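Local coordinates for protein ORF59 (Human herpesvirus 8, PDB 3HSL) that acts as the accessory subunit of the viral DNA polymerase and raises its processivity in lytic replication, probably by sliding with it and keeping it from leaving the template, at residues G38-G44 with V84-N90; F97-L103 with T133-Y137; T168-C174 with S238-V244; E280-G286 with L298-E304. All coordinates share one frame; numbering follows the deposited sequence.

Contact 1. Residues G38-G44 with V84-N90; sequences GVVQVHG and VSFSFRN
The Val40 side chain packs obliquely on the Phe88 ring, and this pair is the tight part of the contact. Val40 CB comes 3.6 Å from Phe88 CE1, and Val40 CG1 reaches CZ of the same ring at 3.7 Å. CG of Phe88 sits between its own backbone N and carbonyl carbon (chi1 52°). This folds the ring back under the neighbouring strand, with Val40 O over one face. Further along the same face, the side chains of Val42 and Val84 lie side by side, CG1 to CG1 4.1 Å. Phe115 stacks on Phe86 and touches Val42 and Phe88. The strands 39-43 and 84-89 form a regular antiparallel pair in the beta structure of a herpesvirus polymerase accessory factor. Val40 and Phe88 exchange two backbone bonds, as do Val42 and Phe86. The Val42 N to Phe86 O bond is 2.9 Å long and lies in the carbonyl plane. The other face is polar and looser. Gln41 packs its CG against Ser87 OG at 3.7 Å, and that hydroxyl is hydrogen-bonded to Gln152 O. Ser85 is exposed there. His43 turns its ring away to Ser52. Arg89, near the end of its strand, points away and forms a salt bridge with Asp151.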
loop_
_atom_site.group_PDB
_atom_site.type_symbol
_atom_site.label_atom_id
_atom_site.label_comp_id
_atom_site.label_asym_id
_atom_site.label_seq_id
_atom_site.Cartn_x
_atom_site.Cartn_y
_atom_site.Cartn_z
ATOM N N GLY A 38 -7.990 9.384 6.671
ATOM C CA GLY A 38 -8.262 10.701 7.175
ATOM C C GLY A 38 -8.605 11.766 6.178
ATOM O O GLY A 38 -8.891 11.494 4.999
ATOM N N VAL A 39 -8.564 12.998 6.685
ATOM C CA VAL A 39 -8.863 14.191 5.923
ATOM C C VAL A 39 -7.665 15.106 5.972
ATOM O O VAL A 39 -7.093 15.299 7.034
ATOM C CB VAL A 39 -10.062 14.920 6.555
ATOM C CG1 VAL A 39 -10.303 16.258 5.899
ATOM C CG2 VAL A 39 -11.319 14.051 6.468
ATOM N N VAL A 40 -7.280 15.665 4.826
ATOM C CA VAL A 40 -6.167 16.599 4.770
ATOM C C VAL A 40 -6.772 17.994 4.668
ATOM O O VAL A 40 -7.782 18.190 3.961
ATOM C CB VAL A 40 -5.246 16.377 3.548
ATOM C CG1 VAL A 40 -4.080 17.384 3.573
ATOM C CG2 VAL A 40 -4.690 14.974 3.527
ATOM N N GLN A 41 -6.163 18.958 5.364
ATOM C CA GLN A 41 -6.647 20.324 5.349
ATOM C C GLN A 41 -5.561 21.358 5.161
ATOM O O GLN A 41 -4.416 21.186 5.637
ATOM C CB GLN A 41 -7.320 20.659 6.680
ATOM C CG GLN A 41 -8.520 19.820 7.027
ATOM C CD GLN A 41 -9.071 20.124 8.402
ATOM O OE1 GLN A 41 -8.323 20.405 9.347
ATOM N NE2 GLN A 41 -10.394 20.065 8.523
ATOM N N VAL A 42 -5.951 22.432 4.463
ATOM C CA VAL A 42 -5.112 23.591 4.215
ATOM C C VAL A 42 -5.956 24.747 4.721
ATOM O O VAL A 42 -6.985 25.074 4.130
ATOM C CB VAL A 42 -4.719 23.742 2.750
ATOM C CG1 VAL A 42 -4.040 25.093 2.525
ATOM C CG2 VAL A 42 -3.793 22.591 2.339
ATOM N N HIS A 43 -5.523 25.369 5.814
ATOM C CA HIS A 43 -6.313 26.419 6.443
ATOM C C HIS A 43 -5.495 27.449 7.201
ATOM O O HIS A 43 -4.323 27.224 7.511
ATOM C CB HIS A 43 -7.161 25.707 7.474
ATOM C CG HIS A 43 -6.325 24.925 8.428
ATOM N ND1 HIS A 43 -5.955 25.413 9.659
ATOM C CD2 HIS A 43 -5.774 23.689 8.330
ATOM C CE1 HIS A 43 -5.217 24.512 10.285
ATOM N NE2 HIS A 43 -5.090 23.456 9.500
ATOM N N GLY A 44 -6.126 28.580 7.503
ATOM C CA GLY A 44 -5.477 29.660 8.225
ATOM C C GLY A 44 -5.306 30.832 7.294
ATOM O O GLY A 44 -6.052 30.977 6.325
ATOM N N VAL A 84 -8.326 30.993 4.786
ATOM C CA VAL A 84 -8.439 29.867 3.864
ATOM C C VAL A 84 -8.869 28.578 4.577
ATOM O O VAL A 84 -8.517 28.360 5.748
ATOM C CB VAL A 84 -7.063 29.665 3.155
ATOM C CG1 VAL A 84 -6.753 28.209 2.834
ATOM C CG2 VAL A 84 -6.927 30.588 1.964
ATOM N N SER A 85 -9.626 27.731 3.879
ATOM C CA SER A 85 -10.075 26.465 4.465
ATOM C C SER A 85 -10.469 25.415 3.421
ATOM O O SER A 85 -11.589 25.421 2.911
ATOM C CB SER A 85 -11.234 26.711 5.441
ATOM O OG SER A 85 -11.581 25.517 6.119
ATOM N N PHE A 86 -9.547 24.515 3.106
ATOM C CA PHE A 86 -9.803 23.453 2.131
ATOM C C PHE A 86 -9.664 22.116 2.828
ATOM O O PHE A 86 -8.622 21.812 3.395
ATOM C CB PHE A 86 -8.874 23.577 0.932
ATOM C CG PHE A 86 -9.022 24.869 0.202
ATOM C CD1 PHE A 86 -10.114 25.077 -0.652
ATOM C CD2 PHE A 86 -8.084 25.882 0.355
ATOM C CE1 PHE A 86 -10.278 26.285 -1.350
ATOM C CE2 PHE A 86 -8.235 27.099 -0.339
ATOM C CZ PHE A 86 -9.336 27.296 -1.192
ATOM N N SER A 87 -10.726 21.320 2.780
ATOM C CA SER A 87 -10.775 20.035 3.484
ATOM C C SER A 87 -11.196 18.832 2.608
ATOM O O SER A 87 -12.359 18.724 2.207
ATOM C CB SER A 87 -11.716 20.224 4.666
ATOM O OG SER A 87 -11.792 19.074 5.455
ATOM N N PHE A 88 -10.241 17.943 2.325
ATOM C CA PHE A 88 -10.454 16.758 1.469
ATOM C C PHE A 88 -9.895 15.483 2.082
ATOM O O PHE A 88 -9.129 15.534 3.048
ATOM C CB PHE A 88 -9.816 17.004 0.107
ATOM C CG PHE A 88 -8.400 17.444 0.194
ATOM C CD1 PHE A 88 -7.365 16.537 0.033
ATOM C CD2 PHE A 88 -8.092 18.786 0.445
ATOM C CE1 PHE A 88 -6.018 16.954 0.117
ATOM C CE2 PHE A 88 -6.762 19.220 0.532
ATOM C CZ PHE A 88 -5.721 18.295 0.367
ATOM N N ARG A 89 -10.267 14.332 1.535
ATOM C CA ARG A 89 -9.795 13.068 2.100
ATOM C C ARG A 89 -8.397 12.777 1.589
ATOM O O ARG A 89 -8.158 13.031 0.404
ATOM C CB ARG A 89 -10.815 11.959 1.793
ATOM C CG ARG A 89 -11.200 11.870 0.344
ATOM C CD ARG A 89 -12.297 10.849 0.022
ATOM N NE ARG A 89 -13.599 11.164 0.612
ATOM C CZ ARG A 89 -14.761 10.577 0.270
ATOM N NH1 ARG A 89 -14.803 9.635 -0.673
ATOM N NH2 ARG A 89 -15.900 10.931 0.865
ATOM N N ASN A 90 -7.457 12.269 2.414
ATOM C CA ASN A 90 -6.146 12.005 1.777
ATOM C C ASN A 90 -6.101 10.810 0.864
ATOM O O ASN A 90 -5.233 10.729 0.014
ATOM C CB ASN A 90 -4.830 12.194 2.597
ATOM C CG ASN A 90 -4.719 11.284 3.754
ATOM O OD1 ASN A 90 -5.723 10.815 4.243
ATOM N ND2 ASN A 90 -3.498 11.026 4.212
#

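Contact 2. Residues F97-L103 with T133-Y137; sequences FTHTREL and TTISY
Glu102 and Tyr137 meet at their polar ends. Tyr137 OH gives a hydrogen bond of 2.5 Å to Glu102 OE1. The oxygen is met on its anti side, 32° out of the carboxylate plane. It sits at the edge of the tyrosine ring, with ring and carboxylate planes turned 68° against each other. The glutamate chain bends at its second torsion (chi2 -59°), which brings OE1 across to the hydroxyl. Its CB packs on Ile135 CG1 at 3.9 Å, so one side chain serves both an apolar and a polar contact. Leu103 crosses Ile135 at about a right angle, and CD2 of Leu103 touches CD1 of Ile135 at 3.8 Å. The ring of Phe97 presents its edge to Thr133 CG2 and Ile135 CG1. Phe97 also sets CE2 over the centre of the His99 ring. Thr133 OG1 lies in the plane of that imidazole, at its edge, while His99 ND1 is bonded to Asn90 O. The short helix 99-103 thus rests on strand 130-137. Strand 108-116 adds Ala111 against both Leu103 and Ile135. Strand 143-149 adds Thr144 beside Phe97 and Tyr137, and Gly96 of the second subunit packs on Glu102.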
loop_
_atom_site.group_PDB
_atom_site.type_symbol
_atom_site.label_atom_id
_atom_site.label_comp_id
_atom_site.label_asym_id
_atom_site.label_seq_id
_atom_site.Cartn_x
_atom_site.Cartn_y
_atom_site.Cartn_z
ATOM N N PHE A 97 -3.733 6.634 -3.921
ATOM C CA PHE A 97 -3.106 7.921 -3.744
ATOM C C PHE A 97 -3.449 8.428 -2.347
ATOM O O PHE A 97 -4.614 8.633 -2.012
ATOM C CB PHE A 97 -3.404 8.958 -4.814
ATOM C CG PHE A 97 -2.513 10.168 -4.690
ATOM C CD1 PHE A 97 -1.266 10.194 -5.319
ATOM C CD2 PHE A 97 -2.902 11.274 -3.945
ATOM C CE1 PHE A 97 -0.428 11.313 -5.204
ATOM C CE2 PHE A 97 -2.086 12.385 -3.825
ATOM C CZ PHE A 97 -0.847 12.410 -4.452
ATOM N N THR A 98 -2.408 8.621 -1.542
ATOM C CA THR A 98 -2.561 9.094 -0.189
ATOM C C THR A 98 -1.716 10.354 -0.101
ATOM O O THR A 98 -0.478 10.308 -0.068
ATOM C CB THR A 98 -2.161 8.000 0.804
ATOM O OG1 THR A 98 -3.024 6.876 0.613
ATOM C CG2 THR A 98 -2.280 8.469 2.216
ATOM N N HIS A 99 -2.395 11.494 -0.068
ATOM C CA HIS A 99 -1.675 12.748 -0.024
ATOM C C HIS A 99 -0.470 12.747 0.922
ATOM O O HIS A 99 0.678 12.892 0.460
ATOM C CB HIS A 99 -2.617 13.912 0.244
ATOM C CG HIS A 99 -3.562 14.191 -0.882
ATOM N ND1 HIS A 99 -4.714 13.458 -1.087
ATOM C CD2 HIS A 99 -3.526 15.124 -1.864
ATOM C CE1 HIS A 99 -5.348 13.932 -2.148
ATOM N NE2 HIS A 99 -4.648 14.939 -2.636
ATOM N N THR A 100 -0.716 12.579 2.223
ATOM C CA THR A 100 0.361 12.602 3.202
ATOM C C THR A 100 1.437 11.550 2.947
ATOM O O THR A 100 2.614 11.768 3.268
ATOM C CB THR A 100 -0.157 12.449 4.654
ATOM O OG1 THR A 100 -0.785 11.165 4.826
ATOM C CG2 THR A 100 -1.135 13.599 5.036
ATOM N N ARG A 101 1.053 10.413 2.372
ATOM C CA ARG A 101 2.042 9.367 2.131
ATOM C C ARG A 101 3.086 9.887 1.154
ATOM O O ARG A 101 4.283 9.692 1.350
ATOM C CB ARG A 101 1.424 8.144 1.498
ATOM C CG ARG A 101 2.350 6.974 1.531
ATOM C CD ARG A 101 2.194 6.138 0.310
ATOM N NE ARG A 101 3.019 4.946 0.401
ATOM C CZ ARG A 101 3.630 4.390 -0.645
ATOM N NH1 ARG A 101 3.510 4.940 -1.843
ATOM N NH2 ARG A 101 4.372 3.296 -0.496
ATOM N N GLU A 102 2.603 10.549 0.104
ATOM C CA GLU A 102 3.437 11.113 -0.948
ATOM C C GLU A 102 4.046 12.449 -0.541
ATOM O O GLU A 102 5.145 12.776 -0.978
ATOM C CB GLU A 102 2.624 11.302 -2.227
ATOM C CG GLU A 102 1.885 10.046 -2.683
ATOM C CD GLU A 102 2.818 8.886 -2.936
ATOM O OE1 GLU A 102 3.885 9.109 -3.565
ATOM O OE2 GLU A 102 2.484 7.750 -2.506
ATOM N N LEU A 103 3.354 13.229 0.285
ATOM C CA LEU A 103 3.937 14.509 0.701
ATOM C C LEU A 103 5.160 14.258 1.573
ATOM O O LEU A 103 6.099 15.035 1.546
ATOM C CB LEU A 103 2.929 15.415 1.417
ATOM C CG LEU A 103 1.736 15.932 0.603
ATOM C CD1 LEU A 103 0.750 16.678 1.490
ATOM C CD2 LEU A 103 2.172 16.806 -0.562
ATOM N N THR A 133 -2.534 17.803 -6.571
ATOM C CA THR A 133 -1.306 17.652 -5.835
ATOM C C THR A 133 -0.335 17.158 -6.875
ATOM O O THR A 133 -0.604 16.199 -7.614
ATOM C CB THR A 133 -1.435 16.666 -4.662
ATOM O OG1 THR A 133 -2.412 17.162 -3.737
ATOM C CG2 THR A 133 -0.108 16.494 -3.939
ATOM N N THR A 134 0.799 17.829 -6.934
ATOM C CA THR A 134 1.828 17.479 -7.854
ATOM C C THR A 134 2.998 17.047 -7.031
ATOM O O THR A 134 3.439 17.802 -6.162
ATOM C CB THR A 134 2.220 18.684 -8.700
ATOM O OG1 THR A 134 1.119 19.007 -9.554
ATOM C CG2 THR A 134 3.437 18.369 -9.575
ATOM N N ILE A 135 3.487 15.839 -7.306
ATOM C CA ILE A 135 4.660 15.304 -6.628
ATOM C C ILE A 135 5.789 15.081 -7.675
ATOM O O ILE A 135 5.532 14.589 -8.789
ATOM C CB ILE A 135 4.360 13.978 -5.861
ATOM C CG1 ILE A 135 3.165 14.111 -4.884
ATOM C CG2 ILE A 135 5.608 13.478 -5.141
ATOM C CD1 ILE A 135 3.311 15.132 -3.735
ATOM N N SER A 136 7.023 15.448 -7.309
ATOM C CA SER A 136 8.190 15.285 -8.162
ATOM C C SER A 136 9.172 14.464 -7.360
ATOM O O SER A 136 9.596 14.881 -6.289
ATOM C CB SER A 136 8.797 16.632 -8.523
ATOM O OG SER A 136 7.845 17.433 -9.195
ATOM N N TYR A 137 9.525 13.298 -7.896
ATOM C CA TYR A 137 10.420 12.349 -7.242
ATOM C C TYR A 137 11.923 12.581 -7.427
ATOM O O TYR A 137 12.335 13.419 -8.227
ATOM C CB TYR A 137 9.971 10.926 -7.625
ATOM C CG TYR A 137 8.552 10.703 -7.145
ATOM C CD1 TYR A 137 8.302 10.334 -5.828
ATOM C CD2 TYR A 137 7.467 10.870 -8.002
ATOM C CE1 TYR A 137 7.023 10.132 -5.375
ATOM C CE2 TYR A 137 6.160 10.670 -7.562
ATOM C CZ TYR A 137 5.941 10.300 -6.241
ATOM O OH TYR A 137 4.652 10.095 -5.768
#

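Contact 3. Residues T168-C174 with S238-V244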
loop_
_atom_site.group_PDB
_atom_site.type_symbol
_atom_site.label_atom_id
_atom_site.label_comp_id
_atom_site.label_asym_id
_atom_site.label_seq_id
_atom_site.Cartn_x
_atom_site.Cartn_y
_atom_site.Cartn_z
ATOM N N THR A 168 -7.097 25.203 33.256
ATOM C CA THR A 168 -7.525 23.828 32.934
ATOM C C THR A 168 -6.895 22.718 33.790
ATOM O O THR A 168 -5.794 22.861 34.319
ATOM C CB THR A 168 -7.226 23.503 31.429
ATOM O OG1 THR A 168 -7.897 24.448 30.584
ATOM C CG2 THR A 168 -7.684 22.120 31.059
ATOM N N THR A 169 -7.628 21.615 33.908
ATOM C CA THR A 169 -7.197 20.435 34.635
ATOM C C THR A 169 -6.368 19.616 33.660
ATOM O O THR A 169 -6.885 19.133 32.659
ATOM C CB THR A 169 -8.410 19.615 35.102
ATOM O OG1 THR A 169 -9.179 20.395 36.024
ATOM C CG2 THR A 169 -7.981 18.346 35.787
ATOM N N ARG A 170 -5.081 19.461 33.947
ATOM C CA ARG A 170 -4.225 18.691 33.058
ATOM C C ARG A 170 -3.274 17.811 33.852
ATOM O O ARG A 170 -2.934 18.121 34.993
ATOM C CB ARG A 170 -3.493 19.598 32.045
ATOM C CG ARG A 170 -2.368 20.454 32.591
ATOM C CD ARG A 170 -1.846 21.462 31.581
ATOM N NE ARG A 170 -2.764 22.591 31.400
ATOM C CZ ARG A 170 -2.746 23.709 32.144
ATOM N NH1 ARG A 170 -1.864 23.869 33.127
ATOM N NH2 ARG A 170 -3.615 24.684 31.912
ATOM N N LEU A 171 -2.860 16.712 33.222
ATOM C CA LEU A 171 -1.970 15.714 33.809
ATOM C C LEU A 171 -0.846 15.262 32.872
ATOM O O LEU A 171 -1.085 15.028 31.683
ATOM C CB LEU A 171 -2.793 14.484 34.183
ATOM C CG LEU A 171 -2.071 13.258 34.748
ATOM C CD1 LEU A 171 -1.467 13.541 36.128
ATOM C CD2 LEU A 171 -3.012 12.077 34.824
ATOM N N LEU A 172 0.371 15.140 33.416
ATOM C CA LEU A 172 1.540 14.681 32.652
ATOM C C LEU A 172 2.237 13.559 33.411
ATOM O O LEU A 172 2.846 13.786 34.460
ATOM C CB LEU A 172 2.515 15.814 32.358
ATOM C CG LEU A 172 3.713 15.387 31.502
ATOM C CD1 LEU A 172 3.291 14.781 30.176
ATOM C CD2 LEU A 172 4.642 16.551 31.270
ATOM N N LEU A 173 2.145 12.344 32.871
ATOM C CA LEU A 173 2.733 11.184 33.536
ATOM C C LEU A 173 4.070 10.875 32.928
ATOM O O LEU A 173 4.264 11.096 31.733
ATOM C CB LEU A 173 1.860 9.940 33.342
ATOM C CG LEU A 173 0.343 10.094 33.288
ATOM C CD1 LEU A 173 -0.039 10.537 31.812
ATOM C CD2 LEU A 173 -0.359 8.777 33.636
ATOM N N CYS A 174 4.989 10.364 33.742
ATOM C CA CYS A 174 6.305 9.987 33.255
ATOM C C CYS A 174 6.231 8.695 32.431
ATOM O O CYS A 174 5.182 8.057 32.347
ATOM C CB CYS A 174 7.299 9.849 34.415
ATOM S SG CYS A 174 6.870 8.662 35.733
ATOM N N SER A 238 11.052 11.233 36.539
ATOM C CA SER A 238 10.669 10.060 37.331
ATOM C C SER A 238 9.439 10.315 38.205
ATOM O O SER A 238 9.056 9.468 39.025
ATOM C CB SER A 238 11.828 9.649 38.225
ATOM O OG SER A 238 12.975 9.403 37.447
ATOM N N VAL A 239 8.826 11.484 38.029
ATOM C CA VAL A 239 7.654 11.873 38.816
ATOM C C VAL A 239 6.501 12.356 37.926
ATOM O O VAL A 239 6.718 12.960 36.876
ATOM C CB VAL A 239 8.036 12.881 39.973
ATOM C CG1 VAL A 239 8.825 14.085 39.449
ATOM C CG2 VAL A 239 6.803 13.318 40.790
ATOM N N ASP A 240 5.281 12.075 38.368
ATOM C CA ASP A 240 4.064 12.433 37.647
ATOM C C ASP A 240 3.514 13.761 38.156
ATOM O O ASP A 240 3.258 13.926 39.351
ATOM C CB ASP A 240 3.065 11.299 37.826
ATOM C CG ASP A 240 3.635 9.957 37.381
ATOM O OD1 ASP A 240 3.486 8.977 38.141
ATOM O OD2 ASP A 240 4.237 9.879 36.284
ATOM N N VAL A 241 3.330 14.708 37.243
ATOM C CA VAL A 241 2.856 16.041 37.616
ATOM C C VAL A 241 1.439 16.358 37.095
ATOM O O VAL A 241 0.990 15.768 36.114
ATOM C CB VAL A 241 3.895 17.112 37.175
ATOM C CG1 VAL A 241 3.539 18.467 37.734
ATOM C CG2 VAL A 241 5.285 16.746 37.691
ATOM N N GLY A 242 0.747 17.288 37.760
ATOM C CA GLY A 242 -0.611 17.677 37.366
ATOM C C GLY A 242 -1.132 18.977 37.956
ATOM O O GLY A 242 -0.620 19.465 38.953
ATOM N N VAL A 243 -2.162 19.533 37.323
ATOM C CA VAL A 243 -2.802 20.780 37.762
ATOM C C VAL A 243 -4.291 20.478 37.781
ATOM O O VAL A 243 -4.823 19.918 36.818
ATOM C CB VAL A 243 -2.569 21.945 36.772
ATOM C CG1 VAL A 243 -3.173 23.233 37.312
ATOM C CG2 VAL A 243 -1.098 22.145 36.501
ATOM N N VAL A 244 -4.974 20.841 38.864
ATOM C CA VAL A 244 -6.406 20.555 38.977
ATOM C C VAL A 244 -7.171 21.602 39.769
ATOM O O VAL A 244 -6.842 21.859 40.936
ATOM C CB VAL A 244 -6.644 19.211 39.743
ATOM C CG1 VAL A 244 -8.108 18.826 39.699
ATOM C CG2 VAL A 244 -5.803 18.080 39.164
#
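Arg170 and Val243 face each other as a hydrogen-bonded pair in an antiparallel strand pairing, part of the beta structure of this polymerase accessory factor. Two backbone bonds join them, the straighter from Val243 N to Arg170 O at 2.8 Å. Leu172 and Val241 repeat the pattern. The side chain of Arg170 can be followed outward. Its CB leaves the sheet on the same side as those of Val243, Leu172 and Val241. CB, CG, CD and NE make no close approach to Val243. With CG between the backbone N and the carbonyl carbon (chi1 73°), a bend at chi3 brings the guanidinium alongside Val243. There NH1, not NH2, does the touching. It reaches Val243 CG2 at 3.9 Å, a van der Waals contact between the guanidinium and a methyl group. The carbonyl oxygen of Thr168 lies over one guanidinium face, offset toward its rim. Val227 and Ile275 also touch this arginine. On the opposite face, Leu171 CD1 comes 3.3 Å from Val241 O, next to Gly242, which has no side chain. Phe220 and Trp276 pack against Leu171 there. Where the strands end, Asp240 reaches toward Cys174, just before helix 175-186, and its OD1 is bonded to Thr177 OG1.

Contact 4. Residues E280-G286 with L298-E304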
loop_
_atom_site.group_PDB
_atom_site.type_symbol
_atom_site.label_atom_id
_atom_site.label_comp_id
_atom_site.label_asym_id
_atom_site.label_seq_id
_atom_site.Cartn_x
_atom_site.Cartn_y
_atom_site.Cartn_z
ATOM N N GLU A 280 -16.691 19.231 28.109
ATOM C CA GLU A 280 -16.865 17.754 28.095
ATOM C C GLU A 280 -15.767 16.937 27.366
ATOM O O GLU A 280 -15.873 15.711 27.267
ATOM C CB GLU A 280 -18.233 17.405 27.445
ATOM C CG GLU A 280 -19.490 17.969 28.134
ATOM C CD GLU A 280 -19.898 17.222 29.415
ATOM O OE1 GLU A 280 -19.993 15.971 29.388
ATOM O OE2 GLU A 280 -20.130 17.889 30.444
ATOM N N ILE A 281 -14.724 17.591 26.859
ATOM C CA ILE A 281 -13.690 16.872 26.113
ATOM C C ILE A 281 -12.336 16.605 26.770
ATOM O O ILE A 281 -11.676 17.527 27.242
ATOM C CB ILE A 281 -13.480 17.491 24.695
ATOM C CG1 ILE A 281 -14.749 17.310 23.867
ATOM C CG2 ILE A 281 -12.334 16.825 23.948
ATOM C CD1 ILE A 281 -14.595 17.710 22.395
ATOM N N LEU A 282 -11.952 15.323 26.785
ATOM C CA LEU A 282 -10.666 14.864 27.307
ATOM C C LEU A 282 -9.683 14.791 26.119
ATOM O O LEU A 282 -9.902 14.034 25.172
ATOM C CB LEU A 282 -10.792 13.499 28.015
ATOM C CG LEU A 282 -9.485 12.817 28.489
ATOM C CD1 LEU A 282 -8.668 13.697 29.426
ATOM C CD2 LEU A 282 -9.693 11.451 29.125
ATOM N N GLU A 283 -8.610 15.576 26.170
ATOM C CA GLU A 283 -7.639 15.600 25.092
ATOM C C GLU A 283 -6.343 14.894 25.459
ATOM O O GLU A 283 -5.752 15.143 26.508
ATOM C CB GLU A 283 -7.351 17.045 24.673
ATOM C CG GLU A 283 -6.383 17.200 23.498
ATOM C CD GLU A 283 -6.168 18.661 23.031
ATOM O OE1 GLU A 283 -6.413 19.621 23.796
ATOM O OE2 GLU A 283 -5.741 18.853 21.867
ATOM N N VAL A 284 -5.905 14.005 24.584
ATOM C CA VAL A 284 -4.652 13.296 24.767
ATOM C C VAL A 284 -3.705 14.080 23.881
ATOM O O VAL A 284 -3.889 14.092 22.667
ATOM C CB VAL A 284 -4.752 11.846 24.293
ATOM C CG1 VAL A 284 -3.379 11.204 24.253
ATOM C CG2 VAL A 284 -5.712 11.070 25.193
ATOM N N GLU A 285 -2.704 14.734 24.467
ATOM C CA GLU A 285 -1.779 15.538 23.671
ATOM C C GLU A 285 -0.329 15.114 23.732
ATOM O O GLU A 285 0.206 14.815 24.803
ATOM C CB GLU A 285 -1.869 17.019 24.050
ATOM C CG GLU A 285 -0.940 17.880 23.226
ATOM C CD GLU A 285 -1.084 19.358 23.481
ATOM O OE1 GLU A 285 -0.696 20.153 22.598
ATOM O OE2 GLU A 285 -1.583 19.749 24.551
ATOM N N GLY A 286 0.296 15.096 22.563
ATOM C CA GLY A 286 1.686 14.763 22.447
ATOM C C GLY A 286 2.404 15.967 23.010
ATOM O O GLY A 286 2.314 17.067 22.463
ATOM N N LEU A 298 0.201 17.610 17.875
ATOM C CA LEU A 298 -0.419 16.303 17.735
ATOM C C LEU A 298 -1.282 15.980 18.951
ATOM O O LEU A 298 -0.788 15.968 20.083
ATOM C CB LEU A 298 0.654 15.219 17.583
ATOM C CG LEU A 298 0.177 13.760 17.413
ATOM C CD1 LEU A 298 -0.640 13.606 16.143
ATOM C CD2 LEU A 298 1.312 12.738 17.415
ATOM N N SER A 299 -2.568 15.718 18.735
ATOM C CA SER A 299 -3.428 15.362 19.862
ATOM C C SER A 299 -4.622 14.594 19.369
ATOM O O SER A 299 -4.843 14.510 18.177
ATOM C CB SER A 299 -3.907 16.598 20.618
ATOM O OG SER A 299 -4.839 17.316 19.844
ATOM N N VAL A 300 -5.387 14.035 20.298
ATOM C CA VAL A 300 -6.586 13.280 19.975
ATOM C C VAL A 300 -7.664 13.726 20.947
ATOM O O VAL A 300 -7.478 13.658 22.144
ATOM C CB VAL A 300 -6.386 11.756 20.138
ATOM C CG1 VAL A 300 -7.643 11.033 19.780
ATOM C CG2 VAL A 300 -5.208 11.225 19.281
ATOM N N LEU A 301 -8.790 14.187 20.430
ATOM C CA LEU A 301 -9.899 14.615 21.257
ATOM C C LEU A 301 -10.761 13.401 21.545
ATOM O O LEU A 301 -11.251 12.758 20.614
ATOM C CB LEU A 301 -10.729 15.648 20.516
ATOM C CG LEU A 301 -9.950 16.880 20.067
ATOM C CD1 LEU A 301 -10.831 17.859 19.338
ATOM C CD2 LEU A 301 -9.291 17.545 21.249
ATOM N N LEU A 302 -10.946 13.079 22.827
ATOM C CA LEU A 302 -11.770 11.935 23.215
ATOM C C LEU A 302 -13.153 12.432 23.517
ATOM O O LEU A 302 -13.347 13.259 24.414
ATOM C CB LEU A 302 -11.203 11.209 24.431
ATOM C CG LEU A 302 -9.822 10.583 24.290
ATOM C CD1 LEU A 302 -9.500 9.925 25.608
ATOM C CD2 LEU A 302 -9.747 9.564 23.162
ATOM N N LEU A 303 -14.119 11.928 22.768
ATOM C CA LEU A 303 -15.498 12.335 22.959
ATOM C C LEU A 303 -16.157 11.618 24.113
ATOM O O LEU A 303 -15.935 10.427 24.349
ATOM C CB LEU A 303 -16.290 12.155 21.671
ATOM C CG LEU A 303 -15.823 13.080 20.548
ATOM C CD1 LEU A 303 -16.352 12.657 19.188
ATOM C CD2 LEU A 303 -16.209 14.506 20.882
ATOM N N GLU A 304 -16.978 12.385 24.822
ATOM C CA GLU A 304 -17.720 11.936 25.979
ATOM C C GLU A 304 -18.678 10.886 25.422
ATOM O O GLU A 304 -19.271 11.095 24.365
ATOM C CB GLU A 304 -18.469 13.146 26.539
ATOM C CG GLU A 304 -18.681 13.198 28.068
ATOM C CD GLU A 304 -19.555 12.110 28.650
ATOM O OE1 GLU A 304 -20.352 11.498 27.904
ATOM O OE2 GLU A 304 -19.432 11.877 29.877
#
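Strands 282-286 and 298-302 run antiparallel at 166°, with axes 4.6 Å apart at closest approach and paired hydrogen bonds at Val284 and Val300. The bond from Val284 N to Val300 O is nearly straight at 2.9 Å. Gly286 N adds one to Leu298 O, whereas the bond from Leu282 N to Leu302 O is weak. On one face Leu282 and Leu302 lie side by side, CD2 of the first 3.8 Å from CD1 of the second. The same Leu302 CD1 meets Val284 CG2. Helix 254-263 packs on this apolar face through Ser256, Leu257 and Ala260. The other face is mixed, with Glu283, Glu285 and Ser299 beside Leu301. Glu283 is extended, with CG anti to its backbone N (chi1 -177°). This carries the carboxylate diagonally across to Ser299 on the partner strand, two residues from its pair Leu301. Ser299 OG donates to the anti lone pair of Glu283 OE2 at 2.7 Å. Glu283 OE1 is taken by His277 NE2, so both oxygens are held. The aliphatic part of Glu283 also runs beside Leu301, CG to CD2 3.7 Å. At the open end Ile281 CD1 packs on Leu303 CD2. The arrangement is a beta hairpin, strands 282-288 and 296-302, with a helix on one side and a largely polar face on the other.

How the contacts relate
Contacts 1 and 2 are buried, while contacts 3 and 4 are only partly so. Contacts 1, 3 and 4 are antiparallel strand pairs held mainly by backbone bonds. Contact 2 differs: a short helix lies on a strand, joined by side-chain contacts, with no backbone pairing. Contacts 1 and 2 touch, through Asn90 O with His99 N and through Phe88 with His99, and strand 83-89 leads on to helix 99-103. Contacts 3 and 4 stay about 6 Å apart at their nearest atoms, and strand 270-276 is bonded to both. Contact 4 lies nearest the centre of the chain; contacts 1 and 3 lie on opposite sides of it. Contact 2 alone meets the second subunit.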